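Local structure of glycoside hydrolase (Streptococcus pneumoniae serotype 4, 6ORH) at residues A[75-89]-A[145-159]. The protein probably hydrolyses alpha-L-fucosidic linkages as a family 29 glycoside hydrolase, helping to degrade fucosylated host carbohydrate antigens. The protein carries 2 engineered substitutions. Residues are numbered along the deposited sequence; the frame is centred on the assembly and turned at random.
With FUC (alpha-L-fucopyranose), chain C.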
loop_
_atom_site.group_PDB
_atom_site.type_symbol
_atom_site.label_atom_id
_atom_site.label_comp_id
_atom_site.label_asym_id
_atom_site.label_seq_id
_atom_site.Cartn_x
_atom_site.Cartn_y
_atom_site.Cartn_z
ATOM N N VAL A 75 -26.282 0.452 20.112
ATOM C CA VAL A 75 -27.510 0.414 20.906
ATOM C C VAL A 75 -28.689 0.981 20.125
ATOM O O VAL A 75 -29.838 0.846 20.568
ATOM C CB VAL A 75 -27.376 1.083 22.286
ATOM C CG1 VAL A 75 -26.280 0.418 23.099
ATOM C CG2 VAL A 75 -27.176 2.579 22.196
ATOM N N LYS A 76 -28.405 1.637 19.000
ATOM C CA LYS A 76 -29.449 2.035 18.068
ATOM C C LYS A 76 -28.814 2.188 16.694
ATOM O O LYS A 76 -27.932 3.040 16.513
ATOM C CB LYS A 76 -30.089 3.375 18.448
ATOM C CG LYS A 76 -31.366 3.675 17.655
ATOM C CD LYS A 76 -31.774 5.144 17.737
ATOM C CE LYS A 76 -30.862 6.027 16.899
ATOM N NZ LYS A 76 -31.337 7.436 16.849
ATOM N N HIS A 77 -29.233 1.342 15.743
ATOM C CA HIS A 77 -28.711 1.488 14.384
ATOM C C HIS A 77 -29.620 2.436 13.604
ATOM O O HIS A 77 -30.484 3.067 14.192
ATOM C CB HIS A 77 -28.522 0.094 13.750
ATOM C CG HIS A 77 -27.527 0.104 12.638
ATOM N ND1 HIS A 77 -27.929 0.112 11.307
ATOM C CD2 HIS A 77 -26.175 0.118 12.627
ATOM C CE1 HIS A 77 -26.862 0.135 10.534
ATOM N NE2 HIS A 77 -25.775 0.140 11.308
ATOM N N HIS A 78 -29.426 2.534 12.278
ATOM C CA HIS A 78 -30.190 3.513 11.502
ATOM C C HIS A 78 -31.698 3.237 11.558
ATOM O O HIS A 78 -32.502 4.150 11.418
ATOM C CB HIS A 78 -29.766 3.457 10.022
ATOM C CG HIS A 78 -28.299 3.570 9.749
ATOM N ND1 HIS A 78 -27.446 4.430 10.454
ATOM C CD2 HIS A 78 -27.536 2.988 8.797
ATOM C CE1 HIS A 78 -26.217 4.326 9.952
ATOM N NE2 HIS A 78 -26.236 3.449 8.931
ATOM N N ASP A 79 -32.078 1.979 11.752
ATOM C CA ASP A 79 -33.491 1.602 11.831
ATOM C C ASP A 79 -34.193 2.217 13.047
ATOM O O ASP A 79 -35.425 2.248 13.113
ATOM C CB ASP A 79 -33.614 0.082 11.860
ATOM C CG ASP A 79 -32.826 -0.551 12.990
ATOM O OD1 ASP A 79 -33.362 -0.598 14.135
ATOM O OD2 ASP A 79 -31.682 -0.959 12.729
ATOM N N GLY A 80 -33.429 2.678 14.049
ATOM C CA GLY A 80 -33.996 3.451 15.149
ATOM C C GLY A 80 -34.497 2.610 16.329
ATOM O O GLY A 80 -34.994 3.148 17.307
ATOM N N PHE A 81 -34.391 1.294 16.252
ATOM C CA PHE A 81 -34.803 0.452 17.372
ATOM C C PHE A 81 -33.751 0.485 18.485
ATOM O O PHE A 81 -32.585 0.161 18.240
ATOM C CB PHE A 81 -35.059 -0.960 16.852
ATOM C CG PHE A 81 -35.635 -1.889 17.886
ATOM C CD1 PHE A 81 -36.970 -1.787 18.262
ATOM C CD2 PHE A 81 -34.838 -2.840 18.507
ATOM C CE1 PHE A 81 -37.519 -2.655 19.195
ATOM C CE2 PHE A 81 -35.393 -3.705 19.445
ATOM C CZ PHE A 81 -36.720 -3.599 19.794
ATOM N N VAL A 82 -34.195 0.831 19.708
ATOM C CA VAL A 82 -33.291 1.102 20.816
ATOM C C VAL A 82 -33.150 -0.155 21.676
ATOM O O VAL A 82 -34.149 -0.781 22.017
ATOM C CB VAL A 82 -33.782 2.338 21.587
ATOM C CG1 VAL A 82 -32.836 2.678 22.727
ATOM C CG2 VAL A 82 -33.930 3.543 20.647
ATOM N N LEU A 83 -31.912 -0.551 22.020
ATOM C CA LEU A 83 -31.664 -1.865 22.611
ATOM C C LEU A 83 -31.510 -1.768 24.137
ATOM O O LEU A 83 -31.018 -2.700 24.787
ATOM C CB LEU A 83 -30.416 -2.467 21.943
ATOM C CG LEU A 83 -30.585 -2.733 20.444
ATOM C CD1 LEU A 83 -29.271 -3.221 19.860
ATOM C CD2 LEU A 83 -31.667 -3.788 20.201
ATOM N N TYR A 84 -31.904 -0.618 24.700
ATOM C CA TYR A 84 -32.029 -0.468 26.146
ATOM C C TYR A 84 -33.380 0.202 26.373
ATOM O O TYR A 84 -33.919 0.824 25.466
ATOM C CB TYR A 84 -30.855 0.318 26.748
ATOM C CG TYR A 84 -30.854 1.800 26.455
ATOM C CD1 TYR A 84 -30.337 2.298 25.260
ATOM C CD2 TYR A 84 -31.408 2.719 27.353
ATOM C CE1 TYR A 84 -30.352 3.660 24.990
ATOM C CE2 TYR A 84 -31.434 4.082 27.086
ATOM C CZ TYR A 84 -30.918 4.556 25.888
ATOM O OH TYR A 84 -30.982 5.898 25.618
ATOM N N PRO A 85 -33.987 0.067 27.573
ATOM C CA PRO A 85 -35.310 0.643 27.843
ATOM C C PRO A 85 -35.364 2.155 28.051
ATOM O O PRO A 85 -35.663 2.673 29.133
ATOM C CB PRO A 85 -35.757 -0.215 29.044
ATOM C CG PRO A 85 -34.482 -0.458 29.777
ATOM C CD PRO A 85 -33.466 -0.744 28.684
ATOM N N THR A 86 -35.070 2.878 26.975
ATOM C CA THR A 86 -35.087 4.326 26.993
ATOM C C THR A 86 -36.469 4.847 27.404
ATOM O O THR A 86 -37.492 4.230 27.100
ATOM C CB THR A 86 -34.738 4.858 25.591
ATOM O OG1 THR A 86 -34.774 6.279 25.577
ATOM C CG2 THR A 86 -35.582 4.277 24.470
ATOM N N ALA A 87 -36.456 6.025 28.035
ATOM C CA ALA A 87 -37.697 6.702 28.383
ATOM C C ALA A 87 -38.281 7.427 27.168
ATOM O O ALA A 87 -39.405 7.942 27.242
ATOM C CB ALA A 87 -37.448 7.684 29.505
ATOM N N HIS A 88 -37.529 7.504 26.059
ATOM C CA HIS A 88 -37.745 8.577 25.088
ATOM C C HIS A 88 -38.414 8.125 23.788
ATOM O O HIS A 88 -38.760 8.977 22.957
ATOM C CB HIS A 88 -36.450 9.364 24.861
ATOM C CG HIS A 88 -36.002 10.019 26.119
ATOM N ND1 HIS A 88 -36.800 10.929 26.801
ATOM C CD2 HIS A 88 -34.893 9.853 26.873
ATOM C CE1 HIS A 88 -36.167 11.337 27.885
ATOM N NE2 HIS A 88 -35.012 10.692 27.952
ATOM N N THR A 89 -38.543 6.811 23.588
ATOM C CA THR A 89 -39.316 6.264 22.482
ATOM C C THR A 89 -39.969 4.966 22.933
ATOM O O THR A 89 -39.456 4.304 23.829
ATOM C CB THR A 89 -38.469 6.028 21.225
ATOM O OG1 THR A 89 -39.352 5.457 20.254
ATOM C CG2 THR A 89 -37.368 5.003 21.440
ATOM N N TYR A 145 -34.100 14.634 21.395
ATOM C CA TYR A 145 -34.268 13.196 21.570
ATOM C C TYR A 145 -32.886 12.537 21.645
ATOM O O TYR A 145 -32.599 11.771 22.579
ATOM C CB TYR A 145 -35.093 12.634 20.399
ATOM C CG TYR A 145 -35.143 11.131 20.281
ATOM C CD1 TYR A 145 -35.751 10.363 21.267
ATOM C CD2 TYR A 145 -34.547 10.446 19.223
ATOM C CE1 TYR A 145 -35.814 8.988 21.169
ATOM C CE2 TYR A 145 -34.613 9.061 19.111
ATOM C CZ TYR A 145 -35.221 8.323 20.113
ATOM O OH TYR A 145 -35.294 6.960 20.068
ATOM N N TYR A 146 -32.043 12.864 20.659
ATOM C CA TYR A 146 -30.690 12.298 20.603
ATOM C C TYR A 146 -29.920 12.621 21.883
ATOM O O TYR A 146 -29.309 11.730 22.502
ATOM C CB TYR A 146 -29.963 12.753 19.324
ATOM C CG TYR A 146 -28.695 11.977 19.052
ATOM C CD1 TYR A 146 -27.501 12.356 19.663
ATOM C CD2 TYR A 146 -28.684 10.909 18.178
ATOM C CE1 TYR A 146 -26.332 11.646 19.434
ATOM C CE2 TYR A 146 -27.522 10.185 17.932
ATOM C CZ TYR A 146 -26.356 10.541 18.598
ATOM O OH TYR A 146 -25.182 9.866 18.357
ATOM N N LEU A 147 -29.945 13.901 22.272
ATOM C CA LEU A 147 -29.214 14.397 23.434
ATOM C C LEU A 147 -29.742 13.738 24.711
ATOM O O LEU A 147 -28.969 13.348 25.586
ATOM C CB LEU A 147 -29.331 15.929 23.503
ATOM C CG LEU A 147 -28.615 16.572 24.696
ATOM C CD1 LEU A 147 -27.121 16.254 24.682
ATOM C CD2 LEU A 147 -28.832 18.087 24.711
ATOM N N ALA A 148 -31.067 13.624 24.835
ATOM C CA ALA A 148 -31.637 12.944 25.995
ATOM C C ALA A 148 -31.148 11.498 26.089
ATOM O O ALA A 148 -30.958 10.998 27.192
ATOM C CB ALA A 148 -33.144 12.997 25.976
ATOM N N GLN A 149 -30.958 10.829 24.945
ATOM C CA GLN A 149 -30.467 9.460 25.008
ATOM C C GLN A 149 -28.993 9.448 25.412
ATOM O O GLN A 149 -28.590 8.572 26.188
ATOM C CB GLN A 149 -30.819 8.709 23.720
ATOM C CG GLN A 149 -32.321 8.491 23.639
ATOM C CD GLN A 149 -32.665 7.578 22.499
ATOM O OE1 GLN A 149 -32.029 7.602 21.432
ATOM N NE2 GLN A 149 -33.706 6.796 22.713
ATOM N N LEU A 150 -28.195 10.376 24.868
ATOM C CA LEU A 150 -26.814 10.498 25.331
ATOM C C LEU A 150 -26.797 10.596 26.863
ATOM O O LEU A 150 -25.974 9.935 27.510
ATOM C CB LEU A 150 -26.121 11.719 24.722
ATOM C CG LEU A 150 -25.743 11.643 23.234
ATOM C CD1 LEU A 150 -25.089 12.946 22.800
ATOM C CD2 LEU A 150 -24.803 10.469 22.986
ATOM N N LYS A 151 -27.686 11.437 27.438
ATOM C CA LYS A 151 -27.708 11.643 28.883
ATOM C C LYS A 151 -28.089 10.350 29.599
ATOM O O LYS A 151 -27.470 9.980 30.599
ATOM C CB LYS A 151 -28.696 12.772 29.206
ATOM C CG LYS A 151 -28.138 14.138 28.817
ATOM C CD LYS A 151 -29.132 15.269 29.040
ATOM C CE LYS A 151 -28.549 16.626 28.704
ATOM N NZ LYS A 151 -29.560 17.682 28.953
ATOM N N GLU A 152 -29.104 9.644 29.094
ATOM C CA GLU A 152 -29.529 8.383 29.692
ATOM C C GLU A 152 -28.377 7.384 29.730
ATOM O O GLU A 152 -28.214 6.642 30.705
ATOM C CB GLU A 152 -30.575 7.681 28.834
ATOM C CG GLU A 152 -31.954 8.194 29.078
ATOM C CD GLU A 152 -33.029 7.422 28.332
ATOM O OE1 GLU A 152 -32.820 7.066 27.144
ATOM O OE2 GLU A 152 -34.070 7.143 28.965
ATOM N N ILE A 153 -27.596 7.356 28.654
ATOM C CA ILE A 153 -26.584 6.317 28.518
ATOM C C ILE A 153 -25.379 6.689 29.374
ATOM O O ILE A 153 -24.787 5.809 30.035
ATOM C CB ILE A 153 -26.194 6.174 27.031
ATOM C CG1 ILE A 153 -27.369 5.592 26.226
ATOM C CG2 ILE A 153 -24.930 5.329 26.885
ATOM C CD1 ILE A 153 -27.266 5.860 24.712
ATOM N N LEU A 154 -24.985 7.969 29.294
ATOM C CA LEU A 154 -23.680 8.369 29.798
ATOM C C LEU A 154 -23.707 8.858 31.253
ATOM O O LEU A 154 -22.634 9.139 31.809
ATOM C CB LEU A 154 -23.061 9.424 28.872
ATOM C CG LEU A 154 -22.904 9.004 27.409
ATOM C CD1 LEU A 154 -22.489 10.211 26.576
ATOM C CD2 LEU A 154 -21.872 7.862 27.245
ATOM N N SER A 155 -24.908 8.961 31.860
ATOM C CA SER A 155 -25.008 9.399 33.253
ATOM C C SER A 155 -25.331 8.257 34.217
ATOM O O SER A 155 -25.460 8.516 35.412
ATOM C CB SER A 155 -26.053 10.477 33.411
ATOM O OG SER A 155 -27.325 9.872 33.268
ATOM N N ASN A 156 -25.532 7.039 33.714
ATOM C CA ASN A 156 -26.027 5.921 34.515
ATOM C C ASN A 156 -24.850 5.085 35.010
ATOM O O ASN A 156 -24.133 4.510 34.200
ATOM C CB ASN A 156 -26.991 5.029 33.719
ATOM C CG ASN A 156 -27.717 3.995 34.554
ATOM O OD1 ASN A 156 -27.143 3.391 35.465
ATOM N ND2 ASN A 156 -28.975 3.734 34.229
ATOM N N PRO A 157 -24.581 4.978 36.337
ATOM C CA PRO A 157 -23.413 4.248 36.812
ATOM C C PRO A 157 -23.440 2.763 36.458
ATOM O O PRO A 157 -22.406 2.104 36.534
ATOM C CB PRO A 157 -23.396 4.500 38.338
ATOM C CG PRO A 157 -24.839 4.845 38.677
ATOM C CD PRO A 157 -25.371 5.563 37.443
ATOM N N ASN A 158 -24.600 2.236 36.057
ATOM C CA ASN A 158 -24.711 0.826 35.723
ATOM C C ASN A 158 -24.373 0.570 34.250
ATOM O O ASN A 158 -24.417 -0.583 33.802
ATOM C CB ASN A 158 -26.118 0.305 35.979
ATOM C CG ASN A 158 -26.528 0.519 37.420
ATOM O OD1 ASN A 158 -25.909 -0.043 38.315
ATOM N ND2 ASN A 158 -27.512 1.377 37.641
ATOM N N TYR A 159 -24.124 1.643 33.492
ATOM C CA TYR A 159 -23.715 1.467 32.099
ATOM C C TYR A 159 -22.242 1.810 31.953
ATOM O O TYR A 159 -21.738 2.637 32.699
ATOM C CB TYR A 159 -24.526 2.390 31.178
ATOM C CG TYR A 159 -25.994 2.082 31.044
ATOM C CD1 TYR A 159 -26.494 0.786 31.196
ATOM C CD2 TYR A 159 -26.885 3.105 30.720
ATOM C CE1 TYR A 159 -27.845 0.515 31.018
ATOM C CE2 TYR A 159 -28.240 2.843 30.543
ATOM C CZ TYR A 159 -28.714 1.546 30.684
ATOM O OH TYR A 159 -30.045 1.280 30.512
HETATM C C1 FUC C . -21.912 2.678 8.007
HETATM C C2 FUC C . -23.263 2.117 8.417
HETATM C C3 FUC C . -23.113 0.606 8.549
HETATM C C4 FUC C . -22.143 0.277 9.689
HETATM C C5 FUC C . -20.792 0.963 9.372
HETATM C C6 FUC C . -19.810 0.855 10.524
HETATM O O2 FUC C . -24.192 2.437 7.366
HETATM O O3 FUC C . -24.406 0.030 8.809
HETATM O O4 FUC C . -22.721 0.737 10.943
HETATM O O5 FUC C . -20.958 2.401 9.046
HETATM O O HOH W 1 -30.849 8.637 19.385
HETATM O O HOH W 2 -35.513 5.861 17.646
HETATM O O HOH W 3 -32.475 11.721 29.342
#
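Glu152, on helix 139-154, grips the loop that follows strand 70-74 of the TIM-barrel fold characteristic of this fucosidase family. Its carboxylate accepts three hydrogen bonds. Glu152 OE1 takes two hydroxyls: Thr86 OG1 on the syn side at 2.6 Å, and Tyr84 OH on the anti side, 28° out of the carboxylate plane. Glu152 OE2 uses its syn lone pair for the backbone N of Ala87, 2.8 Å away and nearly straight at 171°. Thr86 OG1 also accepts Gln149 NE2 at 3.1 Å, close to the amide plane, and closes an ST turn with His88 N.

Carbon contacts flank these bonds. Ala148 CB lies over one face of the His88 imidazole, 3.8 Å from the ring centroid and 20° off the ring normal, a CH-pi contact; Ala87 CB covers the opposite face. In an apolar contact, Ile153 CG1 rests 3.7 Å from Tyr84 CZ, the two side chains crossing at about a right angle.

On the side toward the sugar pocket, where His77 and His78 hydrogen-bond fucose, two waters bridge the segments. One links Gly80 O to Tyr145 OH. Another accepts from Lys76 NZ, which is salt-bridged to Asp128, and donates to Gln149 OE1 at 2.6 Å.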